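Hydrogenase/urease maturation factor HypB (Helicobacter pylori, PDB 4LPS) is a nickel-binding GTPase that is required for nickel insertion into [NiFe] hydrogenase and for maturation of urease. Local coordinates at residues V179-A184 with F192-V197. Residues are numbered along the deposited sequence; the frame is centred on the assembly and turned at random.
With GDP (guanosine-5'-diphosphate), chain D.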
loop_
_atom_site.group_PDB
_atom_site.type_symbol
_atom_site.label_atom_id
_atom_site.label_comp_id
_atom_site.label_asym_id
_atom_site.label_seq_id
_atom_site.Cartn_x
_atom_site.Cartn_y
_atom_site.Cartn_z
ATOM N N VAL A 179 1.361 -9.848 1.186
ATOM C CA VAL A 179 0.872 -9.878 -0.182
ATOM C C VAL A 179 -0.636 -10.065 -0.161
ATOM O O VAL A 179 -1.161 -10.917 0.562
ATOM C CB VAL A 179 1.535 -11.003 -1.015
ATOM C CG1 VAL A 179 1.004 -11.002 -2.445
ATOM C CG2 VAL A 179 3.041 -10.844 -1.021
ATOM N N ILE A 180 -1.335 -9.252 -0.943
ATOM C CA ILE A 180 -2.774 -9.393 -1.090
ATOM C C ILE A 180 -3.119 -9.918 -2.476
ATOM O O ILE A 180 -2.797 -9.285 -3.480
ATOM C CB ILE A 180 -3.496 -8.049 -0.865
ATOM C CG1 ILE A 180 -3.263 -7.549 0.563
ATOM C CG2 ILE A 180 -4.983 -8.178 -1.159
ATOM C CD1 ILE A 180 -3.695 -6.116 0.774
ATOM N N ILE A 181 -3.774 -11.076 -2.531
ATOM C CA ILE A 181 -4.355 -11.543 -3.783
ATOM C C ILE A 181 -5.715 -10.877 -3.934
ATOM O O ILE A 181 -6.692 -11.289 -3.308
ATOM C CB ILE A 181 -4.501 -13.079 -3.829
ATOM C CG1 ILE A 181 -3.137 -13.755 -3.656
ATOM C CG2 ILE A 181 -5.138 -13.517 -5.144
ATOM C CD1 ILE A 181 -3.198 -15.277 -3.623
ATOM N N SER A 182 -5.771 -9.840 -4.761
ATOM C CA SER A 182 -6.971 -9.020 -4.852
ATOM C C SER A 182 -7.885 -9.517 -5.963
ATOM O O SER A 182 -7.469 -10.321 -6.801
ATOM C CB SER A 182 -6.605 -7.549 -5.069
ATOM O OG SER A 182 -5.797 -7.368 -6.214
ATOM N N LYS A 183 -9.131 -9.043 -5.947
ATOM C CA LYS A 183 -10.174 -9.515 -6.857
ATOM C C LYS A 183 -10.311 -11.036 -6.778
ATOM O O LYS A 183 -10.422 -11.723 -7.795
ATOM C CB LYS A 183 -9.886 -9.063 -8.294
ATOM C CG LYS A 183 -9.467 -7.595 -8.392
ATOM C CD LYS A 183 -9.368 -7.114 -9.836
ATOM C CE LYS A 183 -8.881 -5.670 -9.892
ATOM N NZ LYS A 183 -8.845 -5.124 -11.284
ATOM N N ALA A 184 -10.311 -11.549 -5.551
ATOM C CA ALA A 184 -10.363 -12.988 -5.311
ATOM C C ALA A 184 -11.678 -13.618 -5.778
ATOM O O ALA A 184 -11.765 -14.836 -5.942
ATOM C CB ALA A 184 -10.138 -13.273 -3.834
ATOM N N PHE A 192 -7.308 -19.266 -11.839
ATOM C CA PHE A 192 -6.184 -18.723 -11.090
ATOM C C PHE A 192 -5.778 -19.715 -10.012
ATOM O O PHE A 192 -6.630 -20.221 -9.280
ATOM C CB PHE A 192 -6.580 -17.374 -10.477
ATOM C CG PHE A 192 -5.465 -16.653 -9.773
ATOM C CD1 PHE A 192 -5.179 -16.912 -8.437
ATOM C CD2 PHE A 192 -4.737 -15.674 -10.431
ATOM C CE1 PHE A 192 -4.163 -16.230 -7.784
ATOM C CE2 PHE A 192 -3.727 -14.983 -9.784
ATOM C CZ PHE A 192 -3.438 -15.264 -8.459
ATOM N N ARG A 193 -4.482 -19.999 -9.918
ATOM C CA ARG A 193 -3.990 -20.947 -8.926
ATOM C C ARG A 193 -3.309 -20.246 -7.755
ATOM O O ARG A 193 -2.146 -19.842 -7.839
ATOM C CB ARG A 193 -3.054 -21.963 -9.596
ATOM C CG ARG A 193 -3.821 -22.998 -10.422
ATOM C CD ARG A 193 -3.003 -23.675 -11.520
ATOM N NE ARG A 193 -1.620 -23.950 -11.148
ATOM C CZ ARG A 193 -0.581 -23.263 -11.612
ATOM N NH1 ARG A 193 -0.771 -22.262 -12.461
ATOM N NH2 ARG A 193 0.648 -23.578 -11.228
ATOM N N VAL A 194 -4.073 -20.080 -6.676
ATOM C CA VAL A 194 -3.574 -19.546 -5.410
ATOM C C VAL A 194 -2.343 -20.320 -4.939
ATOM O O VAL A 194 -1.423 -19.748 -4.352
ATOM C CB VAL A 194 -4.676 -19.580 -4.327
ATOM C CG1 VAL A 194 -4.124 -19.198 -2.960
ATOM C CG2 VAL A 194 -5.805 -18.639 -4.706
ATOM N N SER A 195 -2.332 -21.623 -5.210
ATOM C CA SER A 195 -1.205 -22.478 -4.860
ATOM C C SER A 195 0.097 -22.007 -5.506
ATOM O O SER A 195 1.160 -22.093 -4.898
ATOM C CB SER A 195 -1.489 -23.927 -5.265
ATOM O OG SER A 195 -1.721 -24.040 -6.658
ATOM N N GLN A 196 0.010 -21.509 -6.735
ATOM C CA GLN A 196 1.192 -21.033 -7.448
ATOM C C GLN A 196 1.799 -19.817 -6.751
ATOM O O GLN A 196 3.014 -19.738 -6.549
ATOM C CB GLN A 196 0.838 -20.687 -8.893
ATOM C CG GLN A 196 2.037 -20.426 -9.797
ATOM C CD GLN A 196 2.941 -21.635 -9.941
ATOM O OE1 GLN A 196 2.502 -22.704 -10.364
ATOM N NE2 GLN A 196 4.214 -21.469 -9.597
ATOM N N VAL A 197 0.942 -18.864 -6.399
ATOM C CA VAL A 197 1.374 -17.670 -5.687
ATOM C C VAL A 197 1.960 -18.042 -4.330
ATOM O O VAL A 197 2.990 -17.507 -3.916
ATOM C CB VAL A 197 0.212 -16.683 -5.493
ATOM C CG1 VAL A 197 0.669 -15.477 -4.693
ATOM C CG2 VAL A 197 -0.334 -16.248 -6.841
HETATM P PB GDP D . -6.138 0.672 -8.717
HETATM O O1B GDP D . -5.899 1.302 -10.066
HETATM O O2B GDP D . -6.306 1.734 -7.660
HETATM O O3B GDP D . -4.966 -0.193 -8.326
HETATM O O3A GDP D . -7.444 -0.258 -8.787
HETATM P PA GDP D . -8.943 0.326 -8.888
HETATM O O1A GDP D . -9.500 0.561 -7.508
HETATM O O2A GDP D . -9.010 1.577 -9.725
HETATM O "O5'" GDP D . -9.726 -0.893 -9.565
HETATM C "C5'" GDP D . -9.670 -1.100 -10.975
HETATM C "C4'" GDP D . -10.888 -1.909 -11.394
HETATM O "O4'" GDP D . -10.938 -3.125 -10.646
HETATM C "C3'" GDP D . -12.169 -1.157 -11.080
HETATM O "O3'" GDP D . -13.076 -1.368 -12.166
HETATM C "C2'" GDP D . -12.729 -1.825 -9.845
HETATM O "O2'" GDP D . -14.155 -1.800 -9.864
HETATM C "C1'" GDP D . -12.209 -3.241 -9.998
HETATM N N9 GDP D . -12.030 -3.937 -8.704
HETATM C C8 GDP D . -11.390 -3.498 -7.603
HETATM N N7 GDP D . -11.419 -4.441 -6.629
HETATM C C5 GDP D . -12.077 -5.514 -7.114
HETATM C C6 GDP D . -12.467 -6.858 -6.626
HETATM O O6 GDP D . -12.175 -7.231 -5.471
HETATM N N1 GDP D . -13.141 -7.664 -7.456
HETATM C C2 GDP D . -13.470 -7.286 -8.707
HETATM N N2 GDP D . -14.153 -8.146 -9.499
HETATM N N3 GDP D . -13.145 -6.075 -9.220
HETATM C C4 GDP D . -12.466 -5.172 -8.483
#
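Lys183 NZ donates a hydrogen bond of 3.0 Å to the ribose ring oxygen O4' of GDP, and it also bonds to the Gly56 carbonyl oxygen. The lysine directly follows strand 178-182 of the parallel sheet in this P-loop GTPase domain. Its chain passes across one face of the guanine: CB lies 3.6 Å from GDP N1, CG lies over the six-membered ring, and CE reaches the sugar. Asp185 OD1 also bonds to the nucleotide.

The same strand begins a beta-alpha-beta unit, continued by helix 194-204 and strand 210-212. Here Ile181 packs against the start of the helix and Phe192, which lies just before it, through apolar contacts, with no hydrogen bond between the two segments. Its two branches divide the work. A chi1 of -59° sets CG2 anti to the backbone N, and CG2 meets the Phe192 ring obliquely, 3.9 Å from CE1. The longer arm, extended at chi2 177°, brings CD1 against Val194 and Val197, one helical turn apart. Val159, Ile210 and Leu212 also touch Ile181, and Val159 touches Phe192 as well, so the isoleucine is buried among strand 210-212, the loop residue Val159 and the start of the helix. Val197 comes from the helix tip to tip, and Val194 crosses at an angle. Ile181 CD1 is 4.0 Å from Val197 CG1 and 4.1 Å from Val194 CG1.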